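Local structure of putative cellulase CEL6 (Mycobacterium tuberculosis, 1UP3) at residues L258-C270 / A277-A289. The protein probably hydrolyses internal beta-1,4-glucosidic bonds of cellulose, as a family 6 glycoside hydrolase with an endoglucanase-type catalytic domain. Sequence-based numbering, arbitrary orientation.
Sequences LWIKRPGESDGTC and AGRFVSQYAIDLA. With SO4 (sulfate ion), chain E.
Ser-266 is gripped through both its backbone polar groups by 277-289: its N donates to Arg-279 O (2.8 Å), and its O accepts a nearly straight bond from Gly-278 N, 174° at the hydrogen. With Val-281 N bonding to Gly-264 O (2.8 Å), these three bonds pair the two loops antiparallel around a single beta bridge, Glu-265 with Phe-280. The pairing joins the loop after strand 254-258, the last strand of the seven-stranded parallel sheet of this family 6 fold, to the lead-in of helix 282-291. CA-H...O contacts from Glu-265 to Arg-279 O and from Ala-277 to Ser-266 O reinforce it.

Gly-264, third residue of a type II turn from Arg-262 to Glu-265, lets the first turn of the helix come close: its CA lies 3.8 Å from Ala-285 CB. The Phe-280 ring passes beside the turn, its CE1 edge 3.5 Å from Pro-263 O; CG anti to the backbone N (chi1 -174°) carries it there, and helices 17-24 and 30-36 pack against the same side chain. Further along the helix, Leu-288 lays CD1 against Pro-263 CB (3.9 Å). Tyr-284, which also lines a pocket holding a polyether molecule, brings its CE2 edge to Ser-266 CA, while Val-281 CG1 sits over one face of its ring.

Next to this bridge, Lys-261 NZ reaches Glu-265 O from above the carbonyl plane and forms a salt bridge with Asp-267 OD1, met from above the carboxylate plane; Arg-220 shares that oxygen. Ser-266 OG, itself bonded to Pro-275 O, closes an ST turn by accepting from Gly-268 N at 3.0 Å. Beyond this turn, Thr-269 OG1 donates to sulfate O3 (2.8 Å).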
ATOM      1  N   LEU A 258       0.647   1.106  -9.155  1.00  5.60           N
ATOM      2  CA  LEU A 258       0.028   2.089  -8.267  1.00  5.15           C
ATOM      3  C   LEU A 258       1.072   2.837  -7.489  1.00  5.45           C
ATOM      4  O   LEU A 258       2.197   2.331  -7.307  1.00  5.96           O
ATOM      5  CB  LEU A 258      -0.947   1.440  -7.278  1.00  6.25           C
ATOM      6  CG  LEU A 258      -2.143   0.669  -7.866  1.00  6.23           C
ATOM      7  CD1 LEU A 258      -2.897  -0.023  -6.741  1.00  7.79           C
ATOM      8  CD2 LEU A 258      -3.040   1.593  -8.710  1.00 10.79           C
ATOM      9  N   TRP A 259       0.716   4.015  -6.989  1.00  4.79           N
ATOM     10  CA  TRP A 259       1.579   4.641  -5.965  1.00  5.29           C
ATOM     11  C   TRP A 259       0.898   4.388  -4.625  1.00  6.10           C
ATOM     12  O   TRP A 259      -0.110   5.025  -4.325  1.00  6.09           O
ATOM     13  CB  TRP A 259       1.772   6.135  -6.217  1.00  4.96           C
ATOM     14  CG  TRP A 259       2.701   6.449  -7.340  1.00  4.71           C
ATOM     15  CD1 TRP A 259       3.200   5.584  -8.300  1.00  3.94           C
ATOM     16  CD2 TRP A 259       3.255   7.732  -7.637  1.00  3.96           C
ATOM     17  NE1 TRP A 259       3.978   6.279  -9.186  1.00  5.80           N
ATOM     18  CE2 TRP A 259       4.065   7.585  -8.785  1.00  5.71           C
ATOM     19  CE3 TRP A 259       3.174   8.983  -7.029  1.00  5.72           C
ATOM     20  CZ2 TRP A 259       4.751   8.661  -9.364  1.00  5.88           C
ATOM     21  CZ3 TRP A 259       3.886  10.055  -7.598  1.00  6.47           C
ATOM     22  CH2 TRP A 259       4.646   9.869  -8.754  1.00  6.70           C
ATOM     23  N   ILE A 260       1.363   3.376  -3.907  1.00  4.44           N
ATOM     24  CA  ILE A 260       0.755   2.984  -2.640  1.00  5.04           C
ATOM     25  C   ILE A 260       1.361   3.811  -1.512  1.00  4.97           C
ATOM     26  O   ILE A 260       0.664   4.607  -0.868  1.00  4.50           O
ATOM     27  CB  ILE A 260       0.824   1.448  -2.458  1.00  4.86           C
ATOM     28  CG1 ILE A 260       0.108   0.791  -3.639  1.00  6.94           C
ATOM     29  CG2 ILE A 260       0.153   1.073  -1.107  1.00  4.45           C
ATOM     30  CD1 ILE A 260       0.144  -0.696  -3.669  1.00  8.35           C
ATOM     31  N   LYS A 261       2.666   3.688  -1.308  1.00  5.72           N
ATOM     32  CA  LYS A 261       3.404   4.649  -0.519  1.00  5.28           C
ATOM     33  C   LYS A 261       3.244   6.034  -1.131  1.00  6.23           C
ATOM     34  O   LYS A 261       3.201   6.156  -2.351  1.00  6.48           O
ATOM     35  CB  LYS A 261       4.883   4.249  -0.495  1.00  6.39           C
ATOM     36  CG  LYS A 261       5.877   5.278   0.045  1.00  7.43           C
ATOM     37  CD  LYS A 261       5.816   5.377   1.512  1.00  9.14           C
ATOM     38  CE  LYS A 261       6.730   6.502   1.997  1.00 11.59           C
ATOM     39  NZ  LYS A 261       6.953   6.405   3.453  1.00 13.76           N
ATOM     40  N   ARG A 262       3.130   7.059  -0.269  1.00  5.61           N
ATOM     41  CA  ARG A 262       3.019   8.444  -0.707  1.00  6.24           C
ATOM     42  C   ARG A 262       4.404   9.100  -0.739  1.00  6.51           C
ATOM     43  O   ARG A 262       5.002   9.327   0.320  1.00  7.03           O
ATOM     44  CB  ARG A 262       2.107   9.211   0.237  1.00  6.32           C
ATOM     45  CG  ARG A 262       0.625   8.785   0.170  1.00  6.83           C
ATOM     46  CD  ARG A 262      -0.393   9.780   0.783  1.00 12.88           C
ATOM     47  NE  ARG A 262      -1.745   9.528   0.272  1.00 14.06           N
ATOM     48  CZ  ARG A 262      -2.826  10.346   0.393  1.00 15.03           C
ATOM     49  NH1 ARG A 262      -2.789  11.524   0.993  1.00 17.60           N
ATOM     50  NH2 ARG A 262      -3.968   9.954  -0.113  1.00 16.20           N
ATOM     51  N   PRO A 263       4.927   9.405  -1.933  1.00  7.26           N
ATOM     52  CA  PRO A 263       6.268  10.024  -2.038  1.00  7.86           C
ATOM     53  C   PRO A 263       6.347  11.274  -1.234  1.00  7.87           C
ATOM     54  O   PRO A 263       5.487  12.138  -1.315  1.00  7.88           O
ATOM     55  CB  PRO A 263       6.417  10.354  -3.522  1.00  7.88           C
ATOM     56  CG  PRO A 263       5.543   9.360  -4.198  1.00  9.09           C
ATOM     57  CD  PRO A 263       4.351   9.185  -3.278  1.00  8.40           C
ATOM     58  N   GLY A 264       7.416  11.373  -0.449  1.00  7.78           N
ATOM     59  CA  GLY A 264       7.614  12.505   0.442  1.00  7.60           C
ATOM     60  C   GLY A 264       7.434  12.130   1.892  1.00  8.21           C
ATOM     61  O   GLY A 264       8.049  12.727   2.764  1.00  8.41           O
ATOM     62  N   GLU A 265       6.651  11.089   2.177  1.00  7.96           N
ATOM     63  CA  GLU A 265       6.500  10.628   3.566  1.00  8.64           C
ATOM     64  C   GLU A 265       7.742   9.901   4.047  1.00  8.63           C
ATOM     65  O   GLU A 265       8.329   9.093   3.304  1.00  8.27           O
ATOM     66  CB  GLU A 265       5.295   9.702   3.700  1.00  9.62           C
ATOM     67  CG  GLU A 265       4.001  10.444   3.702  1.00 10.25           C
ATOM     68  CD  GLU A 265       2.846   9.460   3.935  1.00 12.39           C
ATOM     69  OE1 GLU A 265       3.090   8.280   4.360  1.00 19.52           O
ATOM     70  OE2 GLU A 265       1.751   9.830   3.724  1.00 17.43           O
ATOM     71  N   SER A 266       8.194  10.230   5.260  1.00  8.10           N
ATOM     72  CA  SER A 266       9.353   9.580   5.846  1.00  7.91           C
ATOM     73  C   SER A 266       9.065   8.110   6.116  1.00  6.90           C
ATOM     74  O   SER A 266       7.970   7.743   6.495  1.00  8.83           O
ATOM     75  CB  SER A 266       9.774  10.260   7.140  1.00  8.56           C
ATOM     76  OG  SER A 266      10.887   9.581   7.710  1.00  8.46           O
ATOM     77  N   ASP A 267      10.081   7.274   5.956  1.00  7.43           N
ATOM     78  CA  ASP A 267       9.988   5.861   6.302  1.00  7.50           C
ATOM     79  C   ASP A 267      10.183   5.633   7.805  1.00  8.52           C
ATOM     80  O   ASP A 267       9.937   4.515   8.302  1.00 10.01           O
ATOM     81  CB  ASP A 267      10.989   5.032   5.501  1.00  7.29           C
ATOM     82  CG  ASP A 267      10.751   5.111   4.013  1.00  9.49           C
ATOM     83  OD1 ASP A 267       9.591   4.857   3.612  1.00 12.07           O
ATOM     84  OD2 ASP A 267      11.665   5.421   3.198  1.00 10.05           O
ATOM     85  N   GLY A 268      10.693   6.648   8.505  1.00  9.38           N
ATOM     86  CA  GLY A 268      10.983   6.548   9.928  1.00  9.29           C
ATOM     87  C   GLY A 268      12.210   7.360  10.329  1.00  9.33           C
ATOM     88  O   GLY A 268      12.822   8.035   9.513  1.00  9.20           O
ATOM     89  N   THR A 269      12.596   7.236  11.596  1.00 10.09           N
ATOM     90  CA  THR A 269      13.787   7.889  12.082  1.00  9.94           C
ATOM     91  C   THR A 269      15.096   7.305  11.517  1.00 10.33           C
ATOM     92  O   THR A 269      16.097   8.023  11.349  1.00  9.23           O
ATOM     93  CB  THR A 269      13.769   7.880  13.613  1.00 10.10           C
ATOM     94  OG1 THR A 269      13.595   6.549  14.083  1.00 10.85           O
ATOM     95  CG2 THR A 269      12.596   8.597  14.166  1.00 11.34           C
ATOM     96  N   CYS A 270      15.066   6.014  11.200  1.00 11.23           N
ATOM     97  CA  CYS A 270      16.079   5.358  10.353  1.00 13.44           C
ATOM     98  C   CYS A 270      17.500   5.383  10.953  1.00 15.15           C
ATOM     99  O   CYS A 270      18.480   5.323  10.231  1.00 16.43           O
ATOM    100  CB  CYS A 270      16.024   5.916   8.908  1.00 13.78           C
ATOM    101  SG  CYS A 270      14.434   5.589   8.059  1.00 16.16           S
ATOM    102  N   ALA A 277       7.891   8.057  11.036  1.00  8.67           N
ATOM    103  CA  ALA A 277       7.270   7.366   9.912  1.00  8.81           C
ATOM    104  C   ALA A 277       5.931   7.983   9.576  1.00  9.28           C
ATOM    105  O   ALA A 277       5.088   8.267  10.483  1.00 10.85           O
ATOM    106  CB  ALA A 277       7.146   5.862  10.185  1.00  8.30           C
ATOM    107  N   GLY A 278       5.770   8.324   8.296  1.00  8.99           N
ATOM    108  CA  GLY A 278       4.531   8.871   7.787  1.00  9.41           C
ATOM    109  C   GLY A 278       4.426  10.381   7.678  1.00 10.22           C
ATOM    110  O   GLY A 278       3.503  10.908   7.023  1.00 12.27           O
ATOM    111  N   ARG A 279       5.369  11.090   8.293  1.00 10.32           N
ATOM    112  CA  ARG A 279       5.402  12.534   8.231  1.00 10.45           C
ATOM    113  C   ARG A 279       5.875  12.959   6.838  1.00  9.92           C
ATOM    114  O   ARG A 279       6.905  12.511   6.346  1.00  9.64           O
ATOM    115  CB  ARG A 279       6.374  13.077   9.288  1.00 11.82           C
ATOM    116  CG  ARG A 279       6.874  14.463   9.062  1.00 18.88           C
ATOM    117  CD  ARG A 279       6.057  15.602   9.658  1.00 27.75           C
ATOM    118  NE  ARG A 279       4.985  15.236  10.579  1.00 34.17           N
ATOM    119  CZ  ARG A 279       5.147  14.784  11.822  1.00 37.69           C
ATOM    120  NH1 ARG A 279       6.362  14.575  12.320  1.00 41.27           N
ATOM    121  NH2 ARG A 279       4.082  14.503  12.567  1.00 38.78           N
ATOM    122  N   PHE A 280       5.117  13.852   6.210  1.00 10.00           N
ATOM    123  CA  PHE A 280       5.485  14.372   4.903  1.00  9.40           C
ATOM    124  C   PHE A 280       6.655  15.335   4.995  1.00  9.90           C
ATOM    125  O   PHE A 280       6.657  16.260   5.820  1.00 11.00           O
ATOM    126  CB  PHE A 280       4.301  15.097   4.241  1.00  9.87           C
ATOM    127  CG  PHE A 280       4.583  15.517   2.854  1.00  7.46           C
ATOM    128  CD1 PHE A 280       4.482  14.623   1.794  1.00  9.15           C
ATOM    129  CD2 PHE A 280       4.981  16.816   2.573  1.00 10.07           C
ATOM    130  CE1 PHE A 280       4.756  15.016   0.485  1.00  9.25           C
ATOM    131  CE2 PHE A 280       5.264  17.207   1.242  1.00 10.52           C
ATOM    132  CZ  PHE A 280       5.164  16.322   0.218  1.00  9.93           C
ATOM    133  N   VAL A 281       7.622  15.152   4.115  1.00  8.63           N
ATOM    134  CA  VAL A 281       8.816  15.980   4.049  1.00  9.40           C
ATOM    135  C   VAL A 281       8.914  16.501   2.625  1.00  8.19           C
ATOM    136  O   VAL A 281       9.231  15.744   1.689  1.00  9.09           O
ATOM    137  CB  VAL A 281      10.087  15.173   4.381  1.00  9.47           C
ATOM    138  CG1 VAL A 281      11.318  16.074   4.398  1.00 10.82           C
ATOM    139  CG2 VAL A 281       9.925  14.468   5.688  1.00  9.93           C
ATOM    140  N   SER A 282       8.673  17.801   2.430  1.00  8.34           N
ATOM    141  CA  SER A 282       8.702  18.328   1.054  1.00  9.42           C
ATOM    142  C   SER A 282      10.001  18.005   0.327  1.00  8.34           C
ATOM    143  O   SER A 282      10.007  17.692  -0.870  1.00  9.12           O
ATOM    144  CB  SER A 282       8.462  19.848   1.002  1.00  9.62           C
ATOM    145  OG  SER A 282       7.113  20.144   1.271  1.00 14.32           O
ATOM    146  N   GLN A 283      11.140  18.145   1.006  1.00  7.83           N
ATOM    147  CA  GLN A 283      12.438  17.880   0.411  1.00  8.07           C
ATOM    148  C   GLN A 283      12.536  16.457  -0.127  1.00  7.94           C
ATOM    149  O   GLN A 283      13.138  16.232  -1.154  1.00  7.71           O
ATOM    150  CB  GLN A 283      13.575  18.131   1.425  1.00  9.76           C
ATOM    151  CG  GLN A 283      14.955  17.931   0.817  1.00 12.97           C
ATOM    152  CD  GLN A 283      15.294  19.059  -0.084  1.00 18.86           C
ATOM    153  OE1 GLN A 283      15.306  20.210   0.367  1.00 26.16           O
ATOM    154  NE2 GLN A 283      15.497  18.782  -1.381  1.00 17.13           N
ATOM    155  N   TYR A 284      11.978  15.491   0.592  1.00  6.55           N
ATOM    156  CA  TYR A 284      11.985  14.105   0.133  1.00  7.52           C
ATOM    157  C   TYR A 284      11.201  13.946  -1.172  1.00  7.13           C
ATOM    158  O   TYR A 284      11.699  13.284  -2.122  1.00  8.22           O
ATOM    159  CB  TYR A 284      11.417  13.163   1.184  1.00  8.06           C
ATOM    160  CG  TYR A 284      12.322  12.869   2.383  1.00  7.80           C
ATOM    161  CD1 TYR A 284      13.536  13.524   2.576  1.00  9.63           C
ATOM    162  CD2 TYR A 284      11.869  12.035   3.370  1.00  8.24           C
ATOM    163  CE1 TYR A 284      14.314  13.254   3.681  1.00 11.22           C
ATOM    164  CE2 TYR A 284      12.648  11.737   4.501  1.00  9.57           C
ATOM    165  CZ  TYR A 284      13.868  12.340   4.630  1.00 10.23           C
ATOM    166  OH  TYR A 284      14.663  12.068   5.747  1.00 11.50           O
ATOM    167  N   ALA A 285      10.018  14.555  -1.240  1.00  6.72           N
ATOM    168  CA  ALA A 285       9.235  14.523  -2.495  1.00  6.87           C
ATOM    169  C   ALA A 285       9.983  15.207  -3.645  1.00  7.10           C
ATOM    170  O   ALA A 285      10.046  14.684  -4.775  1.00  7.27           O
ATOM    171  CB  ALA A 285       7.856  15.119  -2.301  1.00  7.71           C
ATOM    172  N   ILE A 286      10.576  16.363  -3.354  1.00  6.77           N
ATOM    173  CA  ILE A 286      11.330  17.092  -4.372  1.00  7.97           C
ATOM    174  C   ILE A 286      12.519  16.277  -4.879  1.00  8.75           C
ATOM    175  O   ILE A 286      12.774  16.220  -6.084  1.00  7.76           O
ATOM    176  CB  ILE A 286      11.744  18.460  -3.801  1.00  7.65           C
ATOM    177  CG1 ILE A 286      10.509  19.325  -3.656  1.00 10.39           C
ATOM    178  CG2 ILE A 286      12.765  19.171  -4.681  1.00  8.93           C
ATOM    179  CD1 ILE A 286      10.660  20.521  -2.713  1.00 12.01           C
ATOM    180  N   ASP A 287      13.274  15.643  -3.975  1.00  8.83           N
ATOM    181  CA  ASP A 287      14.419  14.838  -4.403  1.00  9.42           C
ATOM    182  C   ASP A 287      13.999  13.624  -5.271  1.00  8.19           C
ATOM    183  O   ASP A 287      14.627  13.331  -6.300  1.00  8.94           O
ATOM    184  CB  ASP A 287      15.261  14.391  -3.210  1.00 10.24           C
ATOM    185  CG  ASP A 287      15.969  15.569  -2.484  1.00 17.03           C
ATOM    186  OD1 ASP A 287      16.014  16.715  -2.991  1.00 24.29           O
ATOM    187  OD2 ASP A 287      16.514  15.424  -1.380  1.00 24.17           O
ATOM    188  N   LEU A 288      12.932  12.926  -4.862  1.00  7.50           N
ATOM    189  CA  LEU A 288      12.411  11.822  -5.672  1.00  7.58           C
ATOM    190  C   LEU A 288      12.029  12.286  -7.084  1.00  7.82           C
ATOM    191  O   LEU A 288      12.340  11.615  -8.057  1.00  7.42           O
ATOM    192  CB  LEU A 288      11.193  11.175  -5.005  1.00  7.42           C
ATOM    193  CG  LEU A 288      11.546  10.328  -3.769  1.00  5.80           C
ATOM    194  CD1 LEU A 288      10.316  10.128  -2.936  1.00  7.15           C
ATOM    195  CD2 LEU A 288      12.130   8.956  -4.149  1.00  7.20           C
ATOM    196  N   ALA A 289      11.361  13.432  -7.178  1.00  7.72           N
ATOM    197  CA  ALA A 289      10.988  14.005  -8.484  1.00  7.88           C
ATOM    198  C   ALA A 289      12.200  14.489  -9.277  1.00  9.57           C
ATOM    199  O   ALA A 289      12.316  14.204 -10.493  1.00  8.98           O
ATOM    200  CB  ALA A 289      10.026  15.168  -8.280  1.00  9.14           C
TER
HETATM  201  S   SO4 E 387      16.736   6.902  15.748  1.00 19.45           S
HETATM  202  O1  SO4 E 387      15.882   7.146  16.887  1.00 22.22           O
HETATM  203  O2  SO4 E 387      16.954   8.129  15.000  1.00 17.61           O
HETATM  204  O3  SO4 E 387      16.215   5.825  14.893  1.00 16.74           O
HETATM  205  O4  SO4 E 387      18.032   6.308  16.148  1.00 22.78           O
HETATM  206  O   HOH W   1       9.530   6.483  13.053  1.00 11.56           O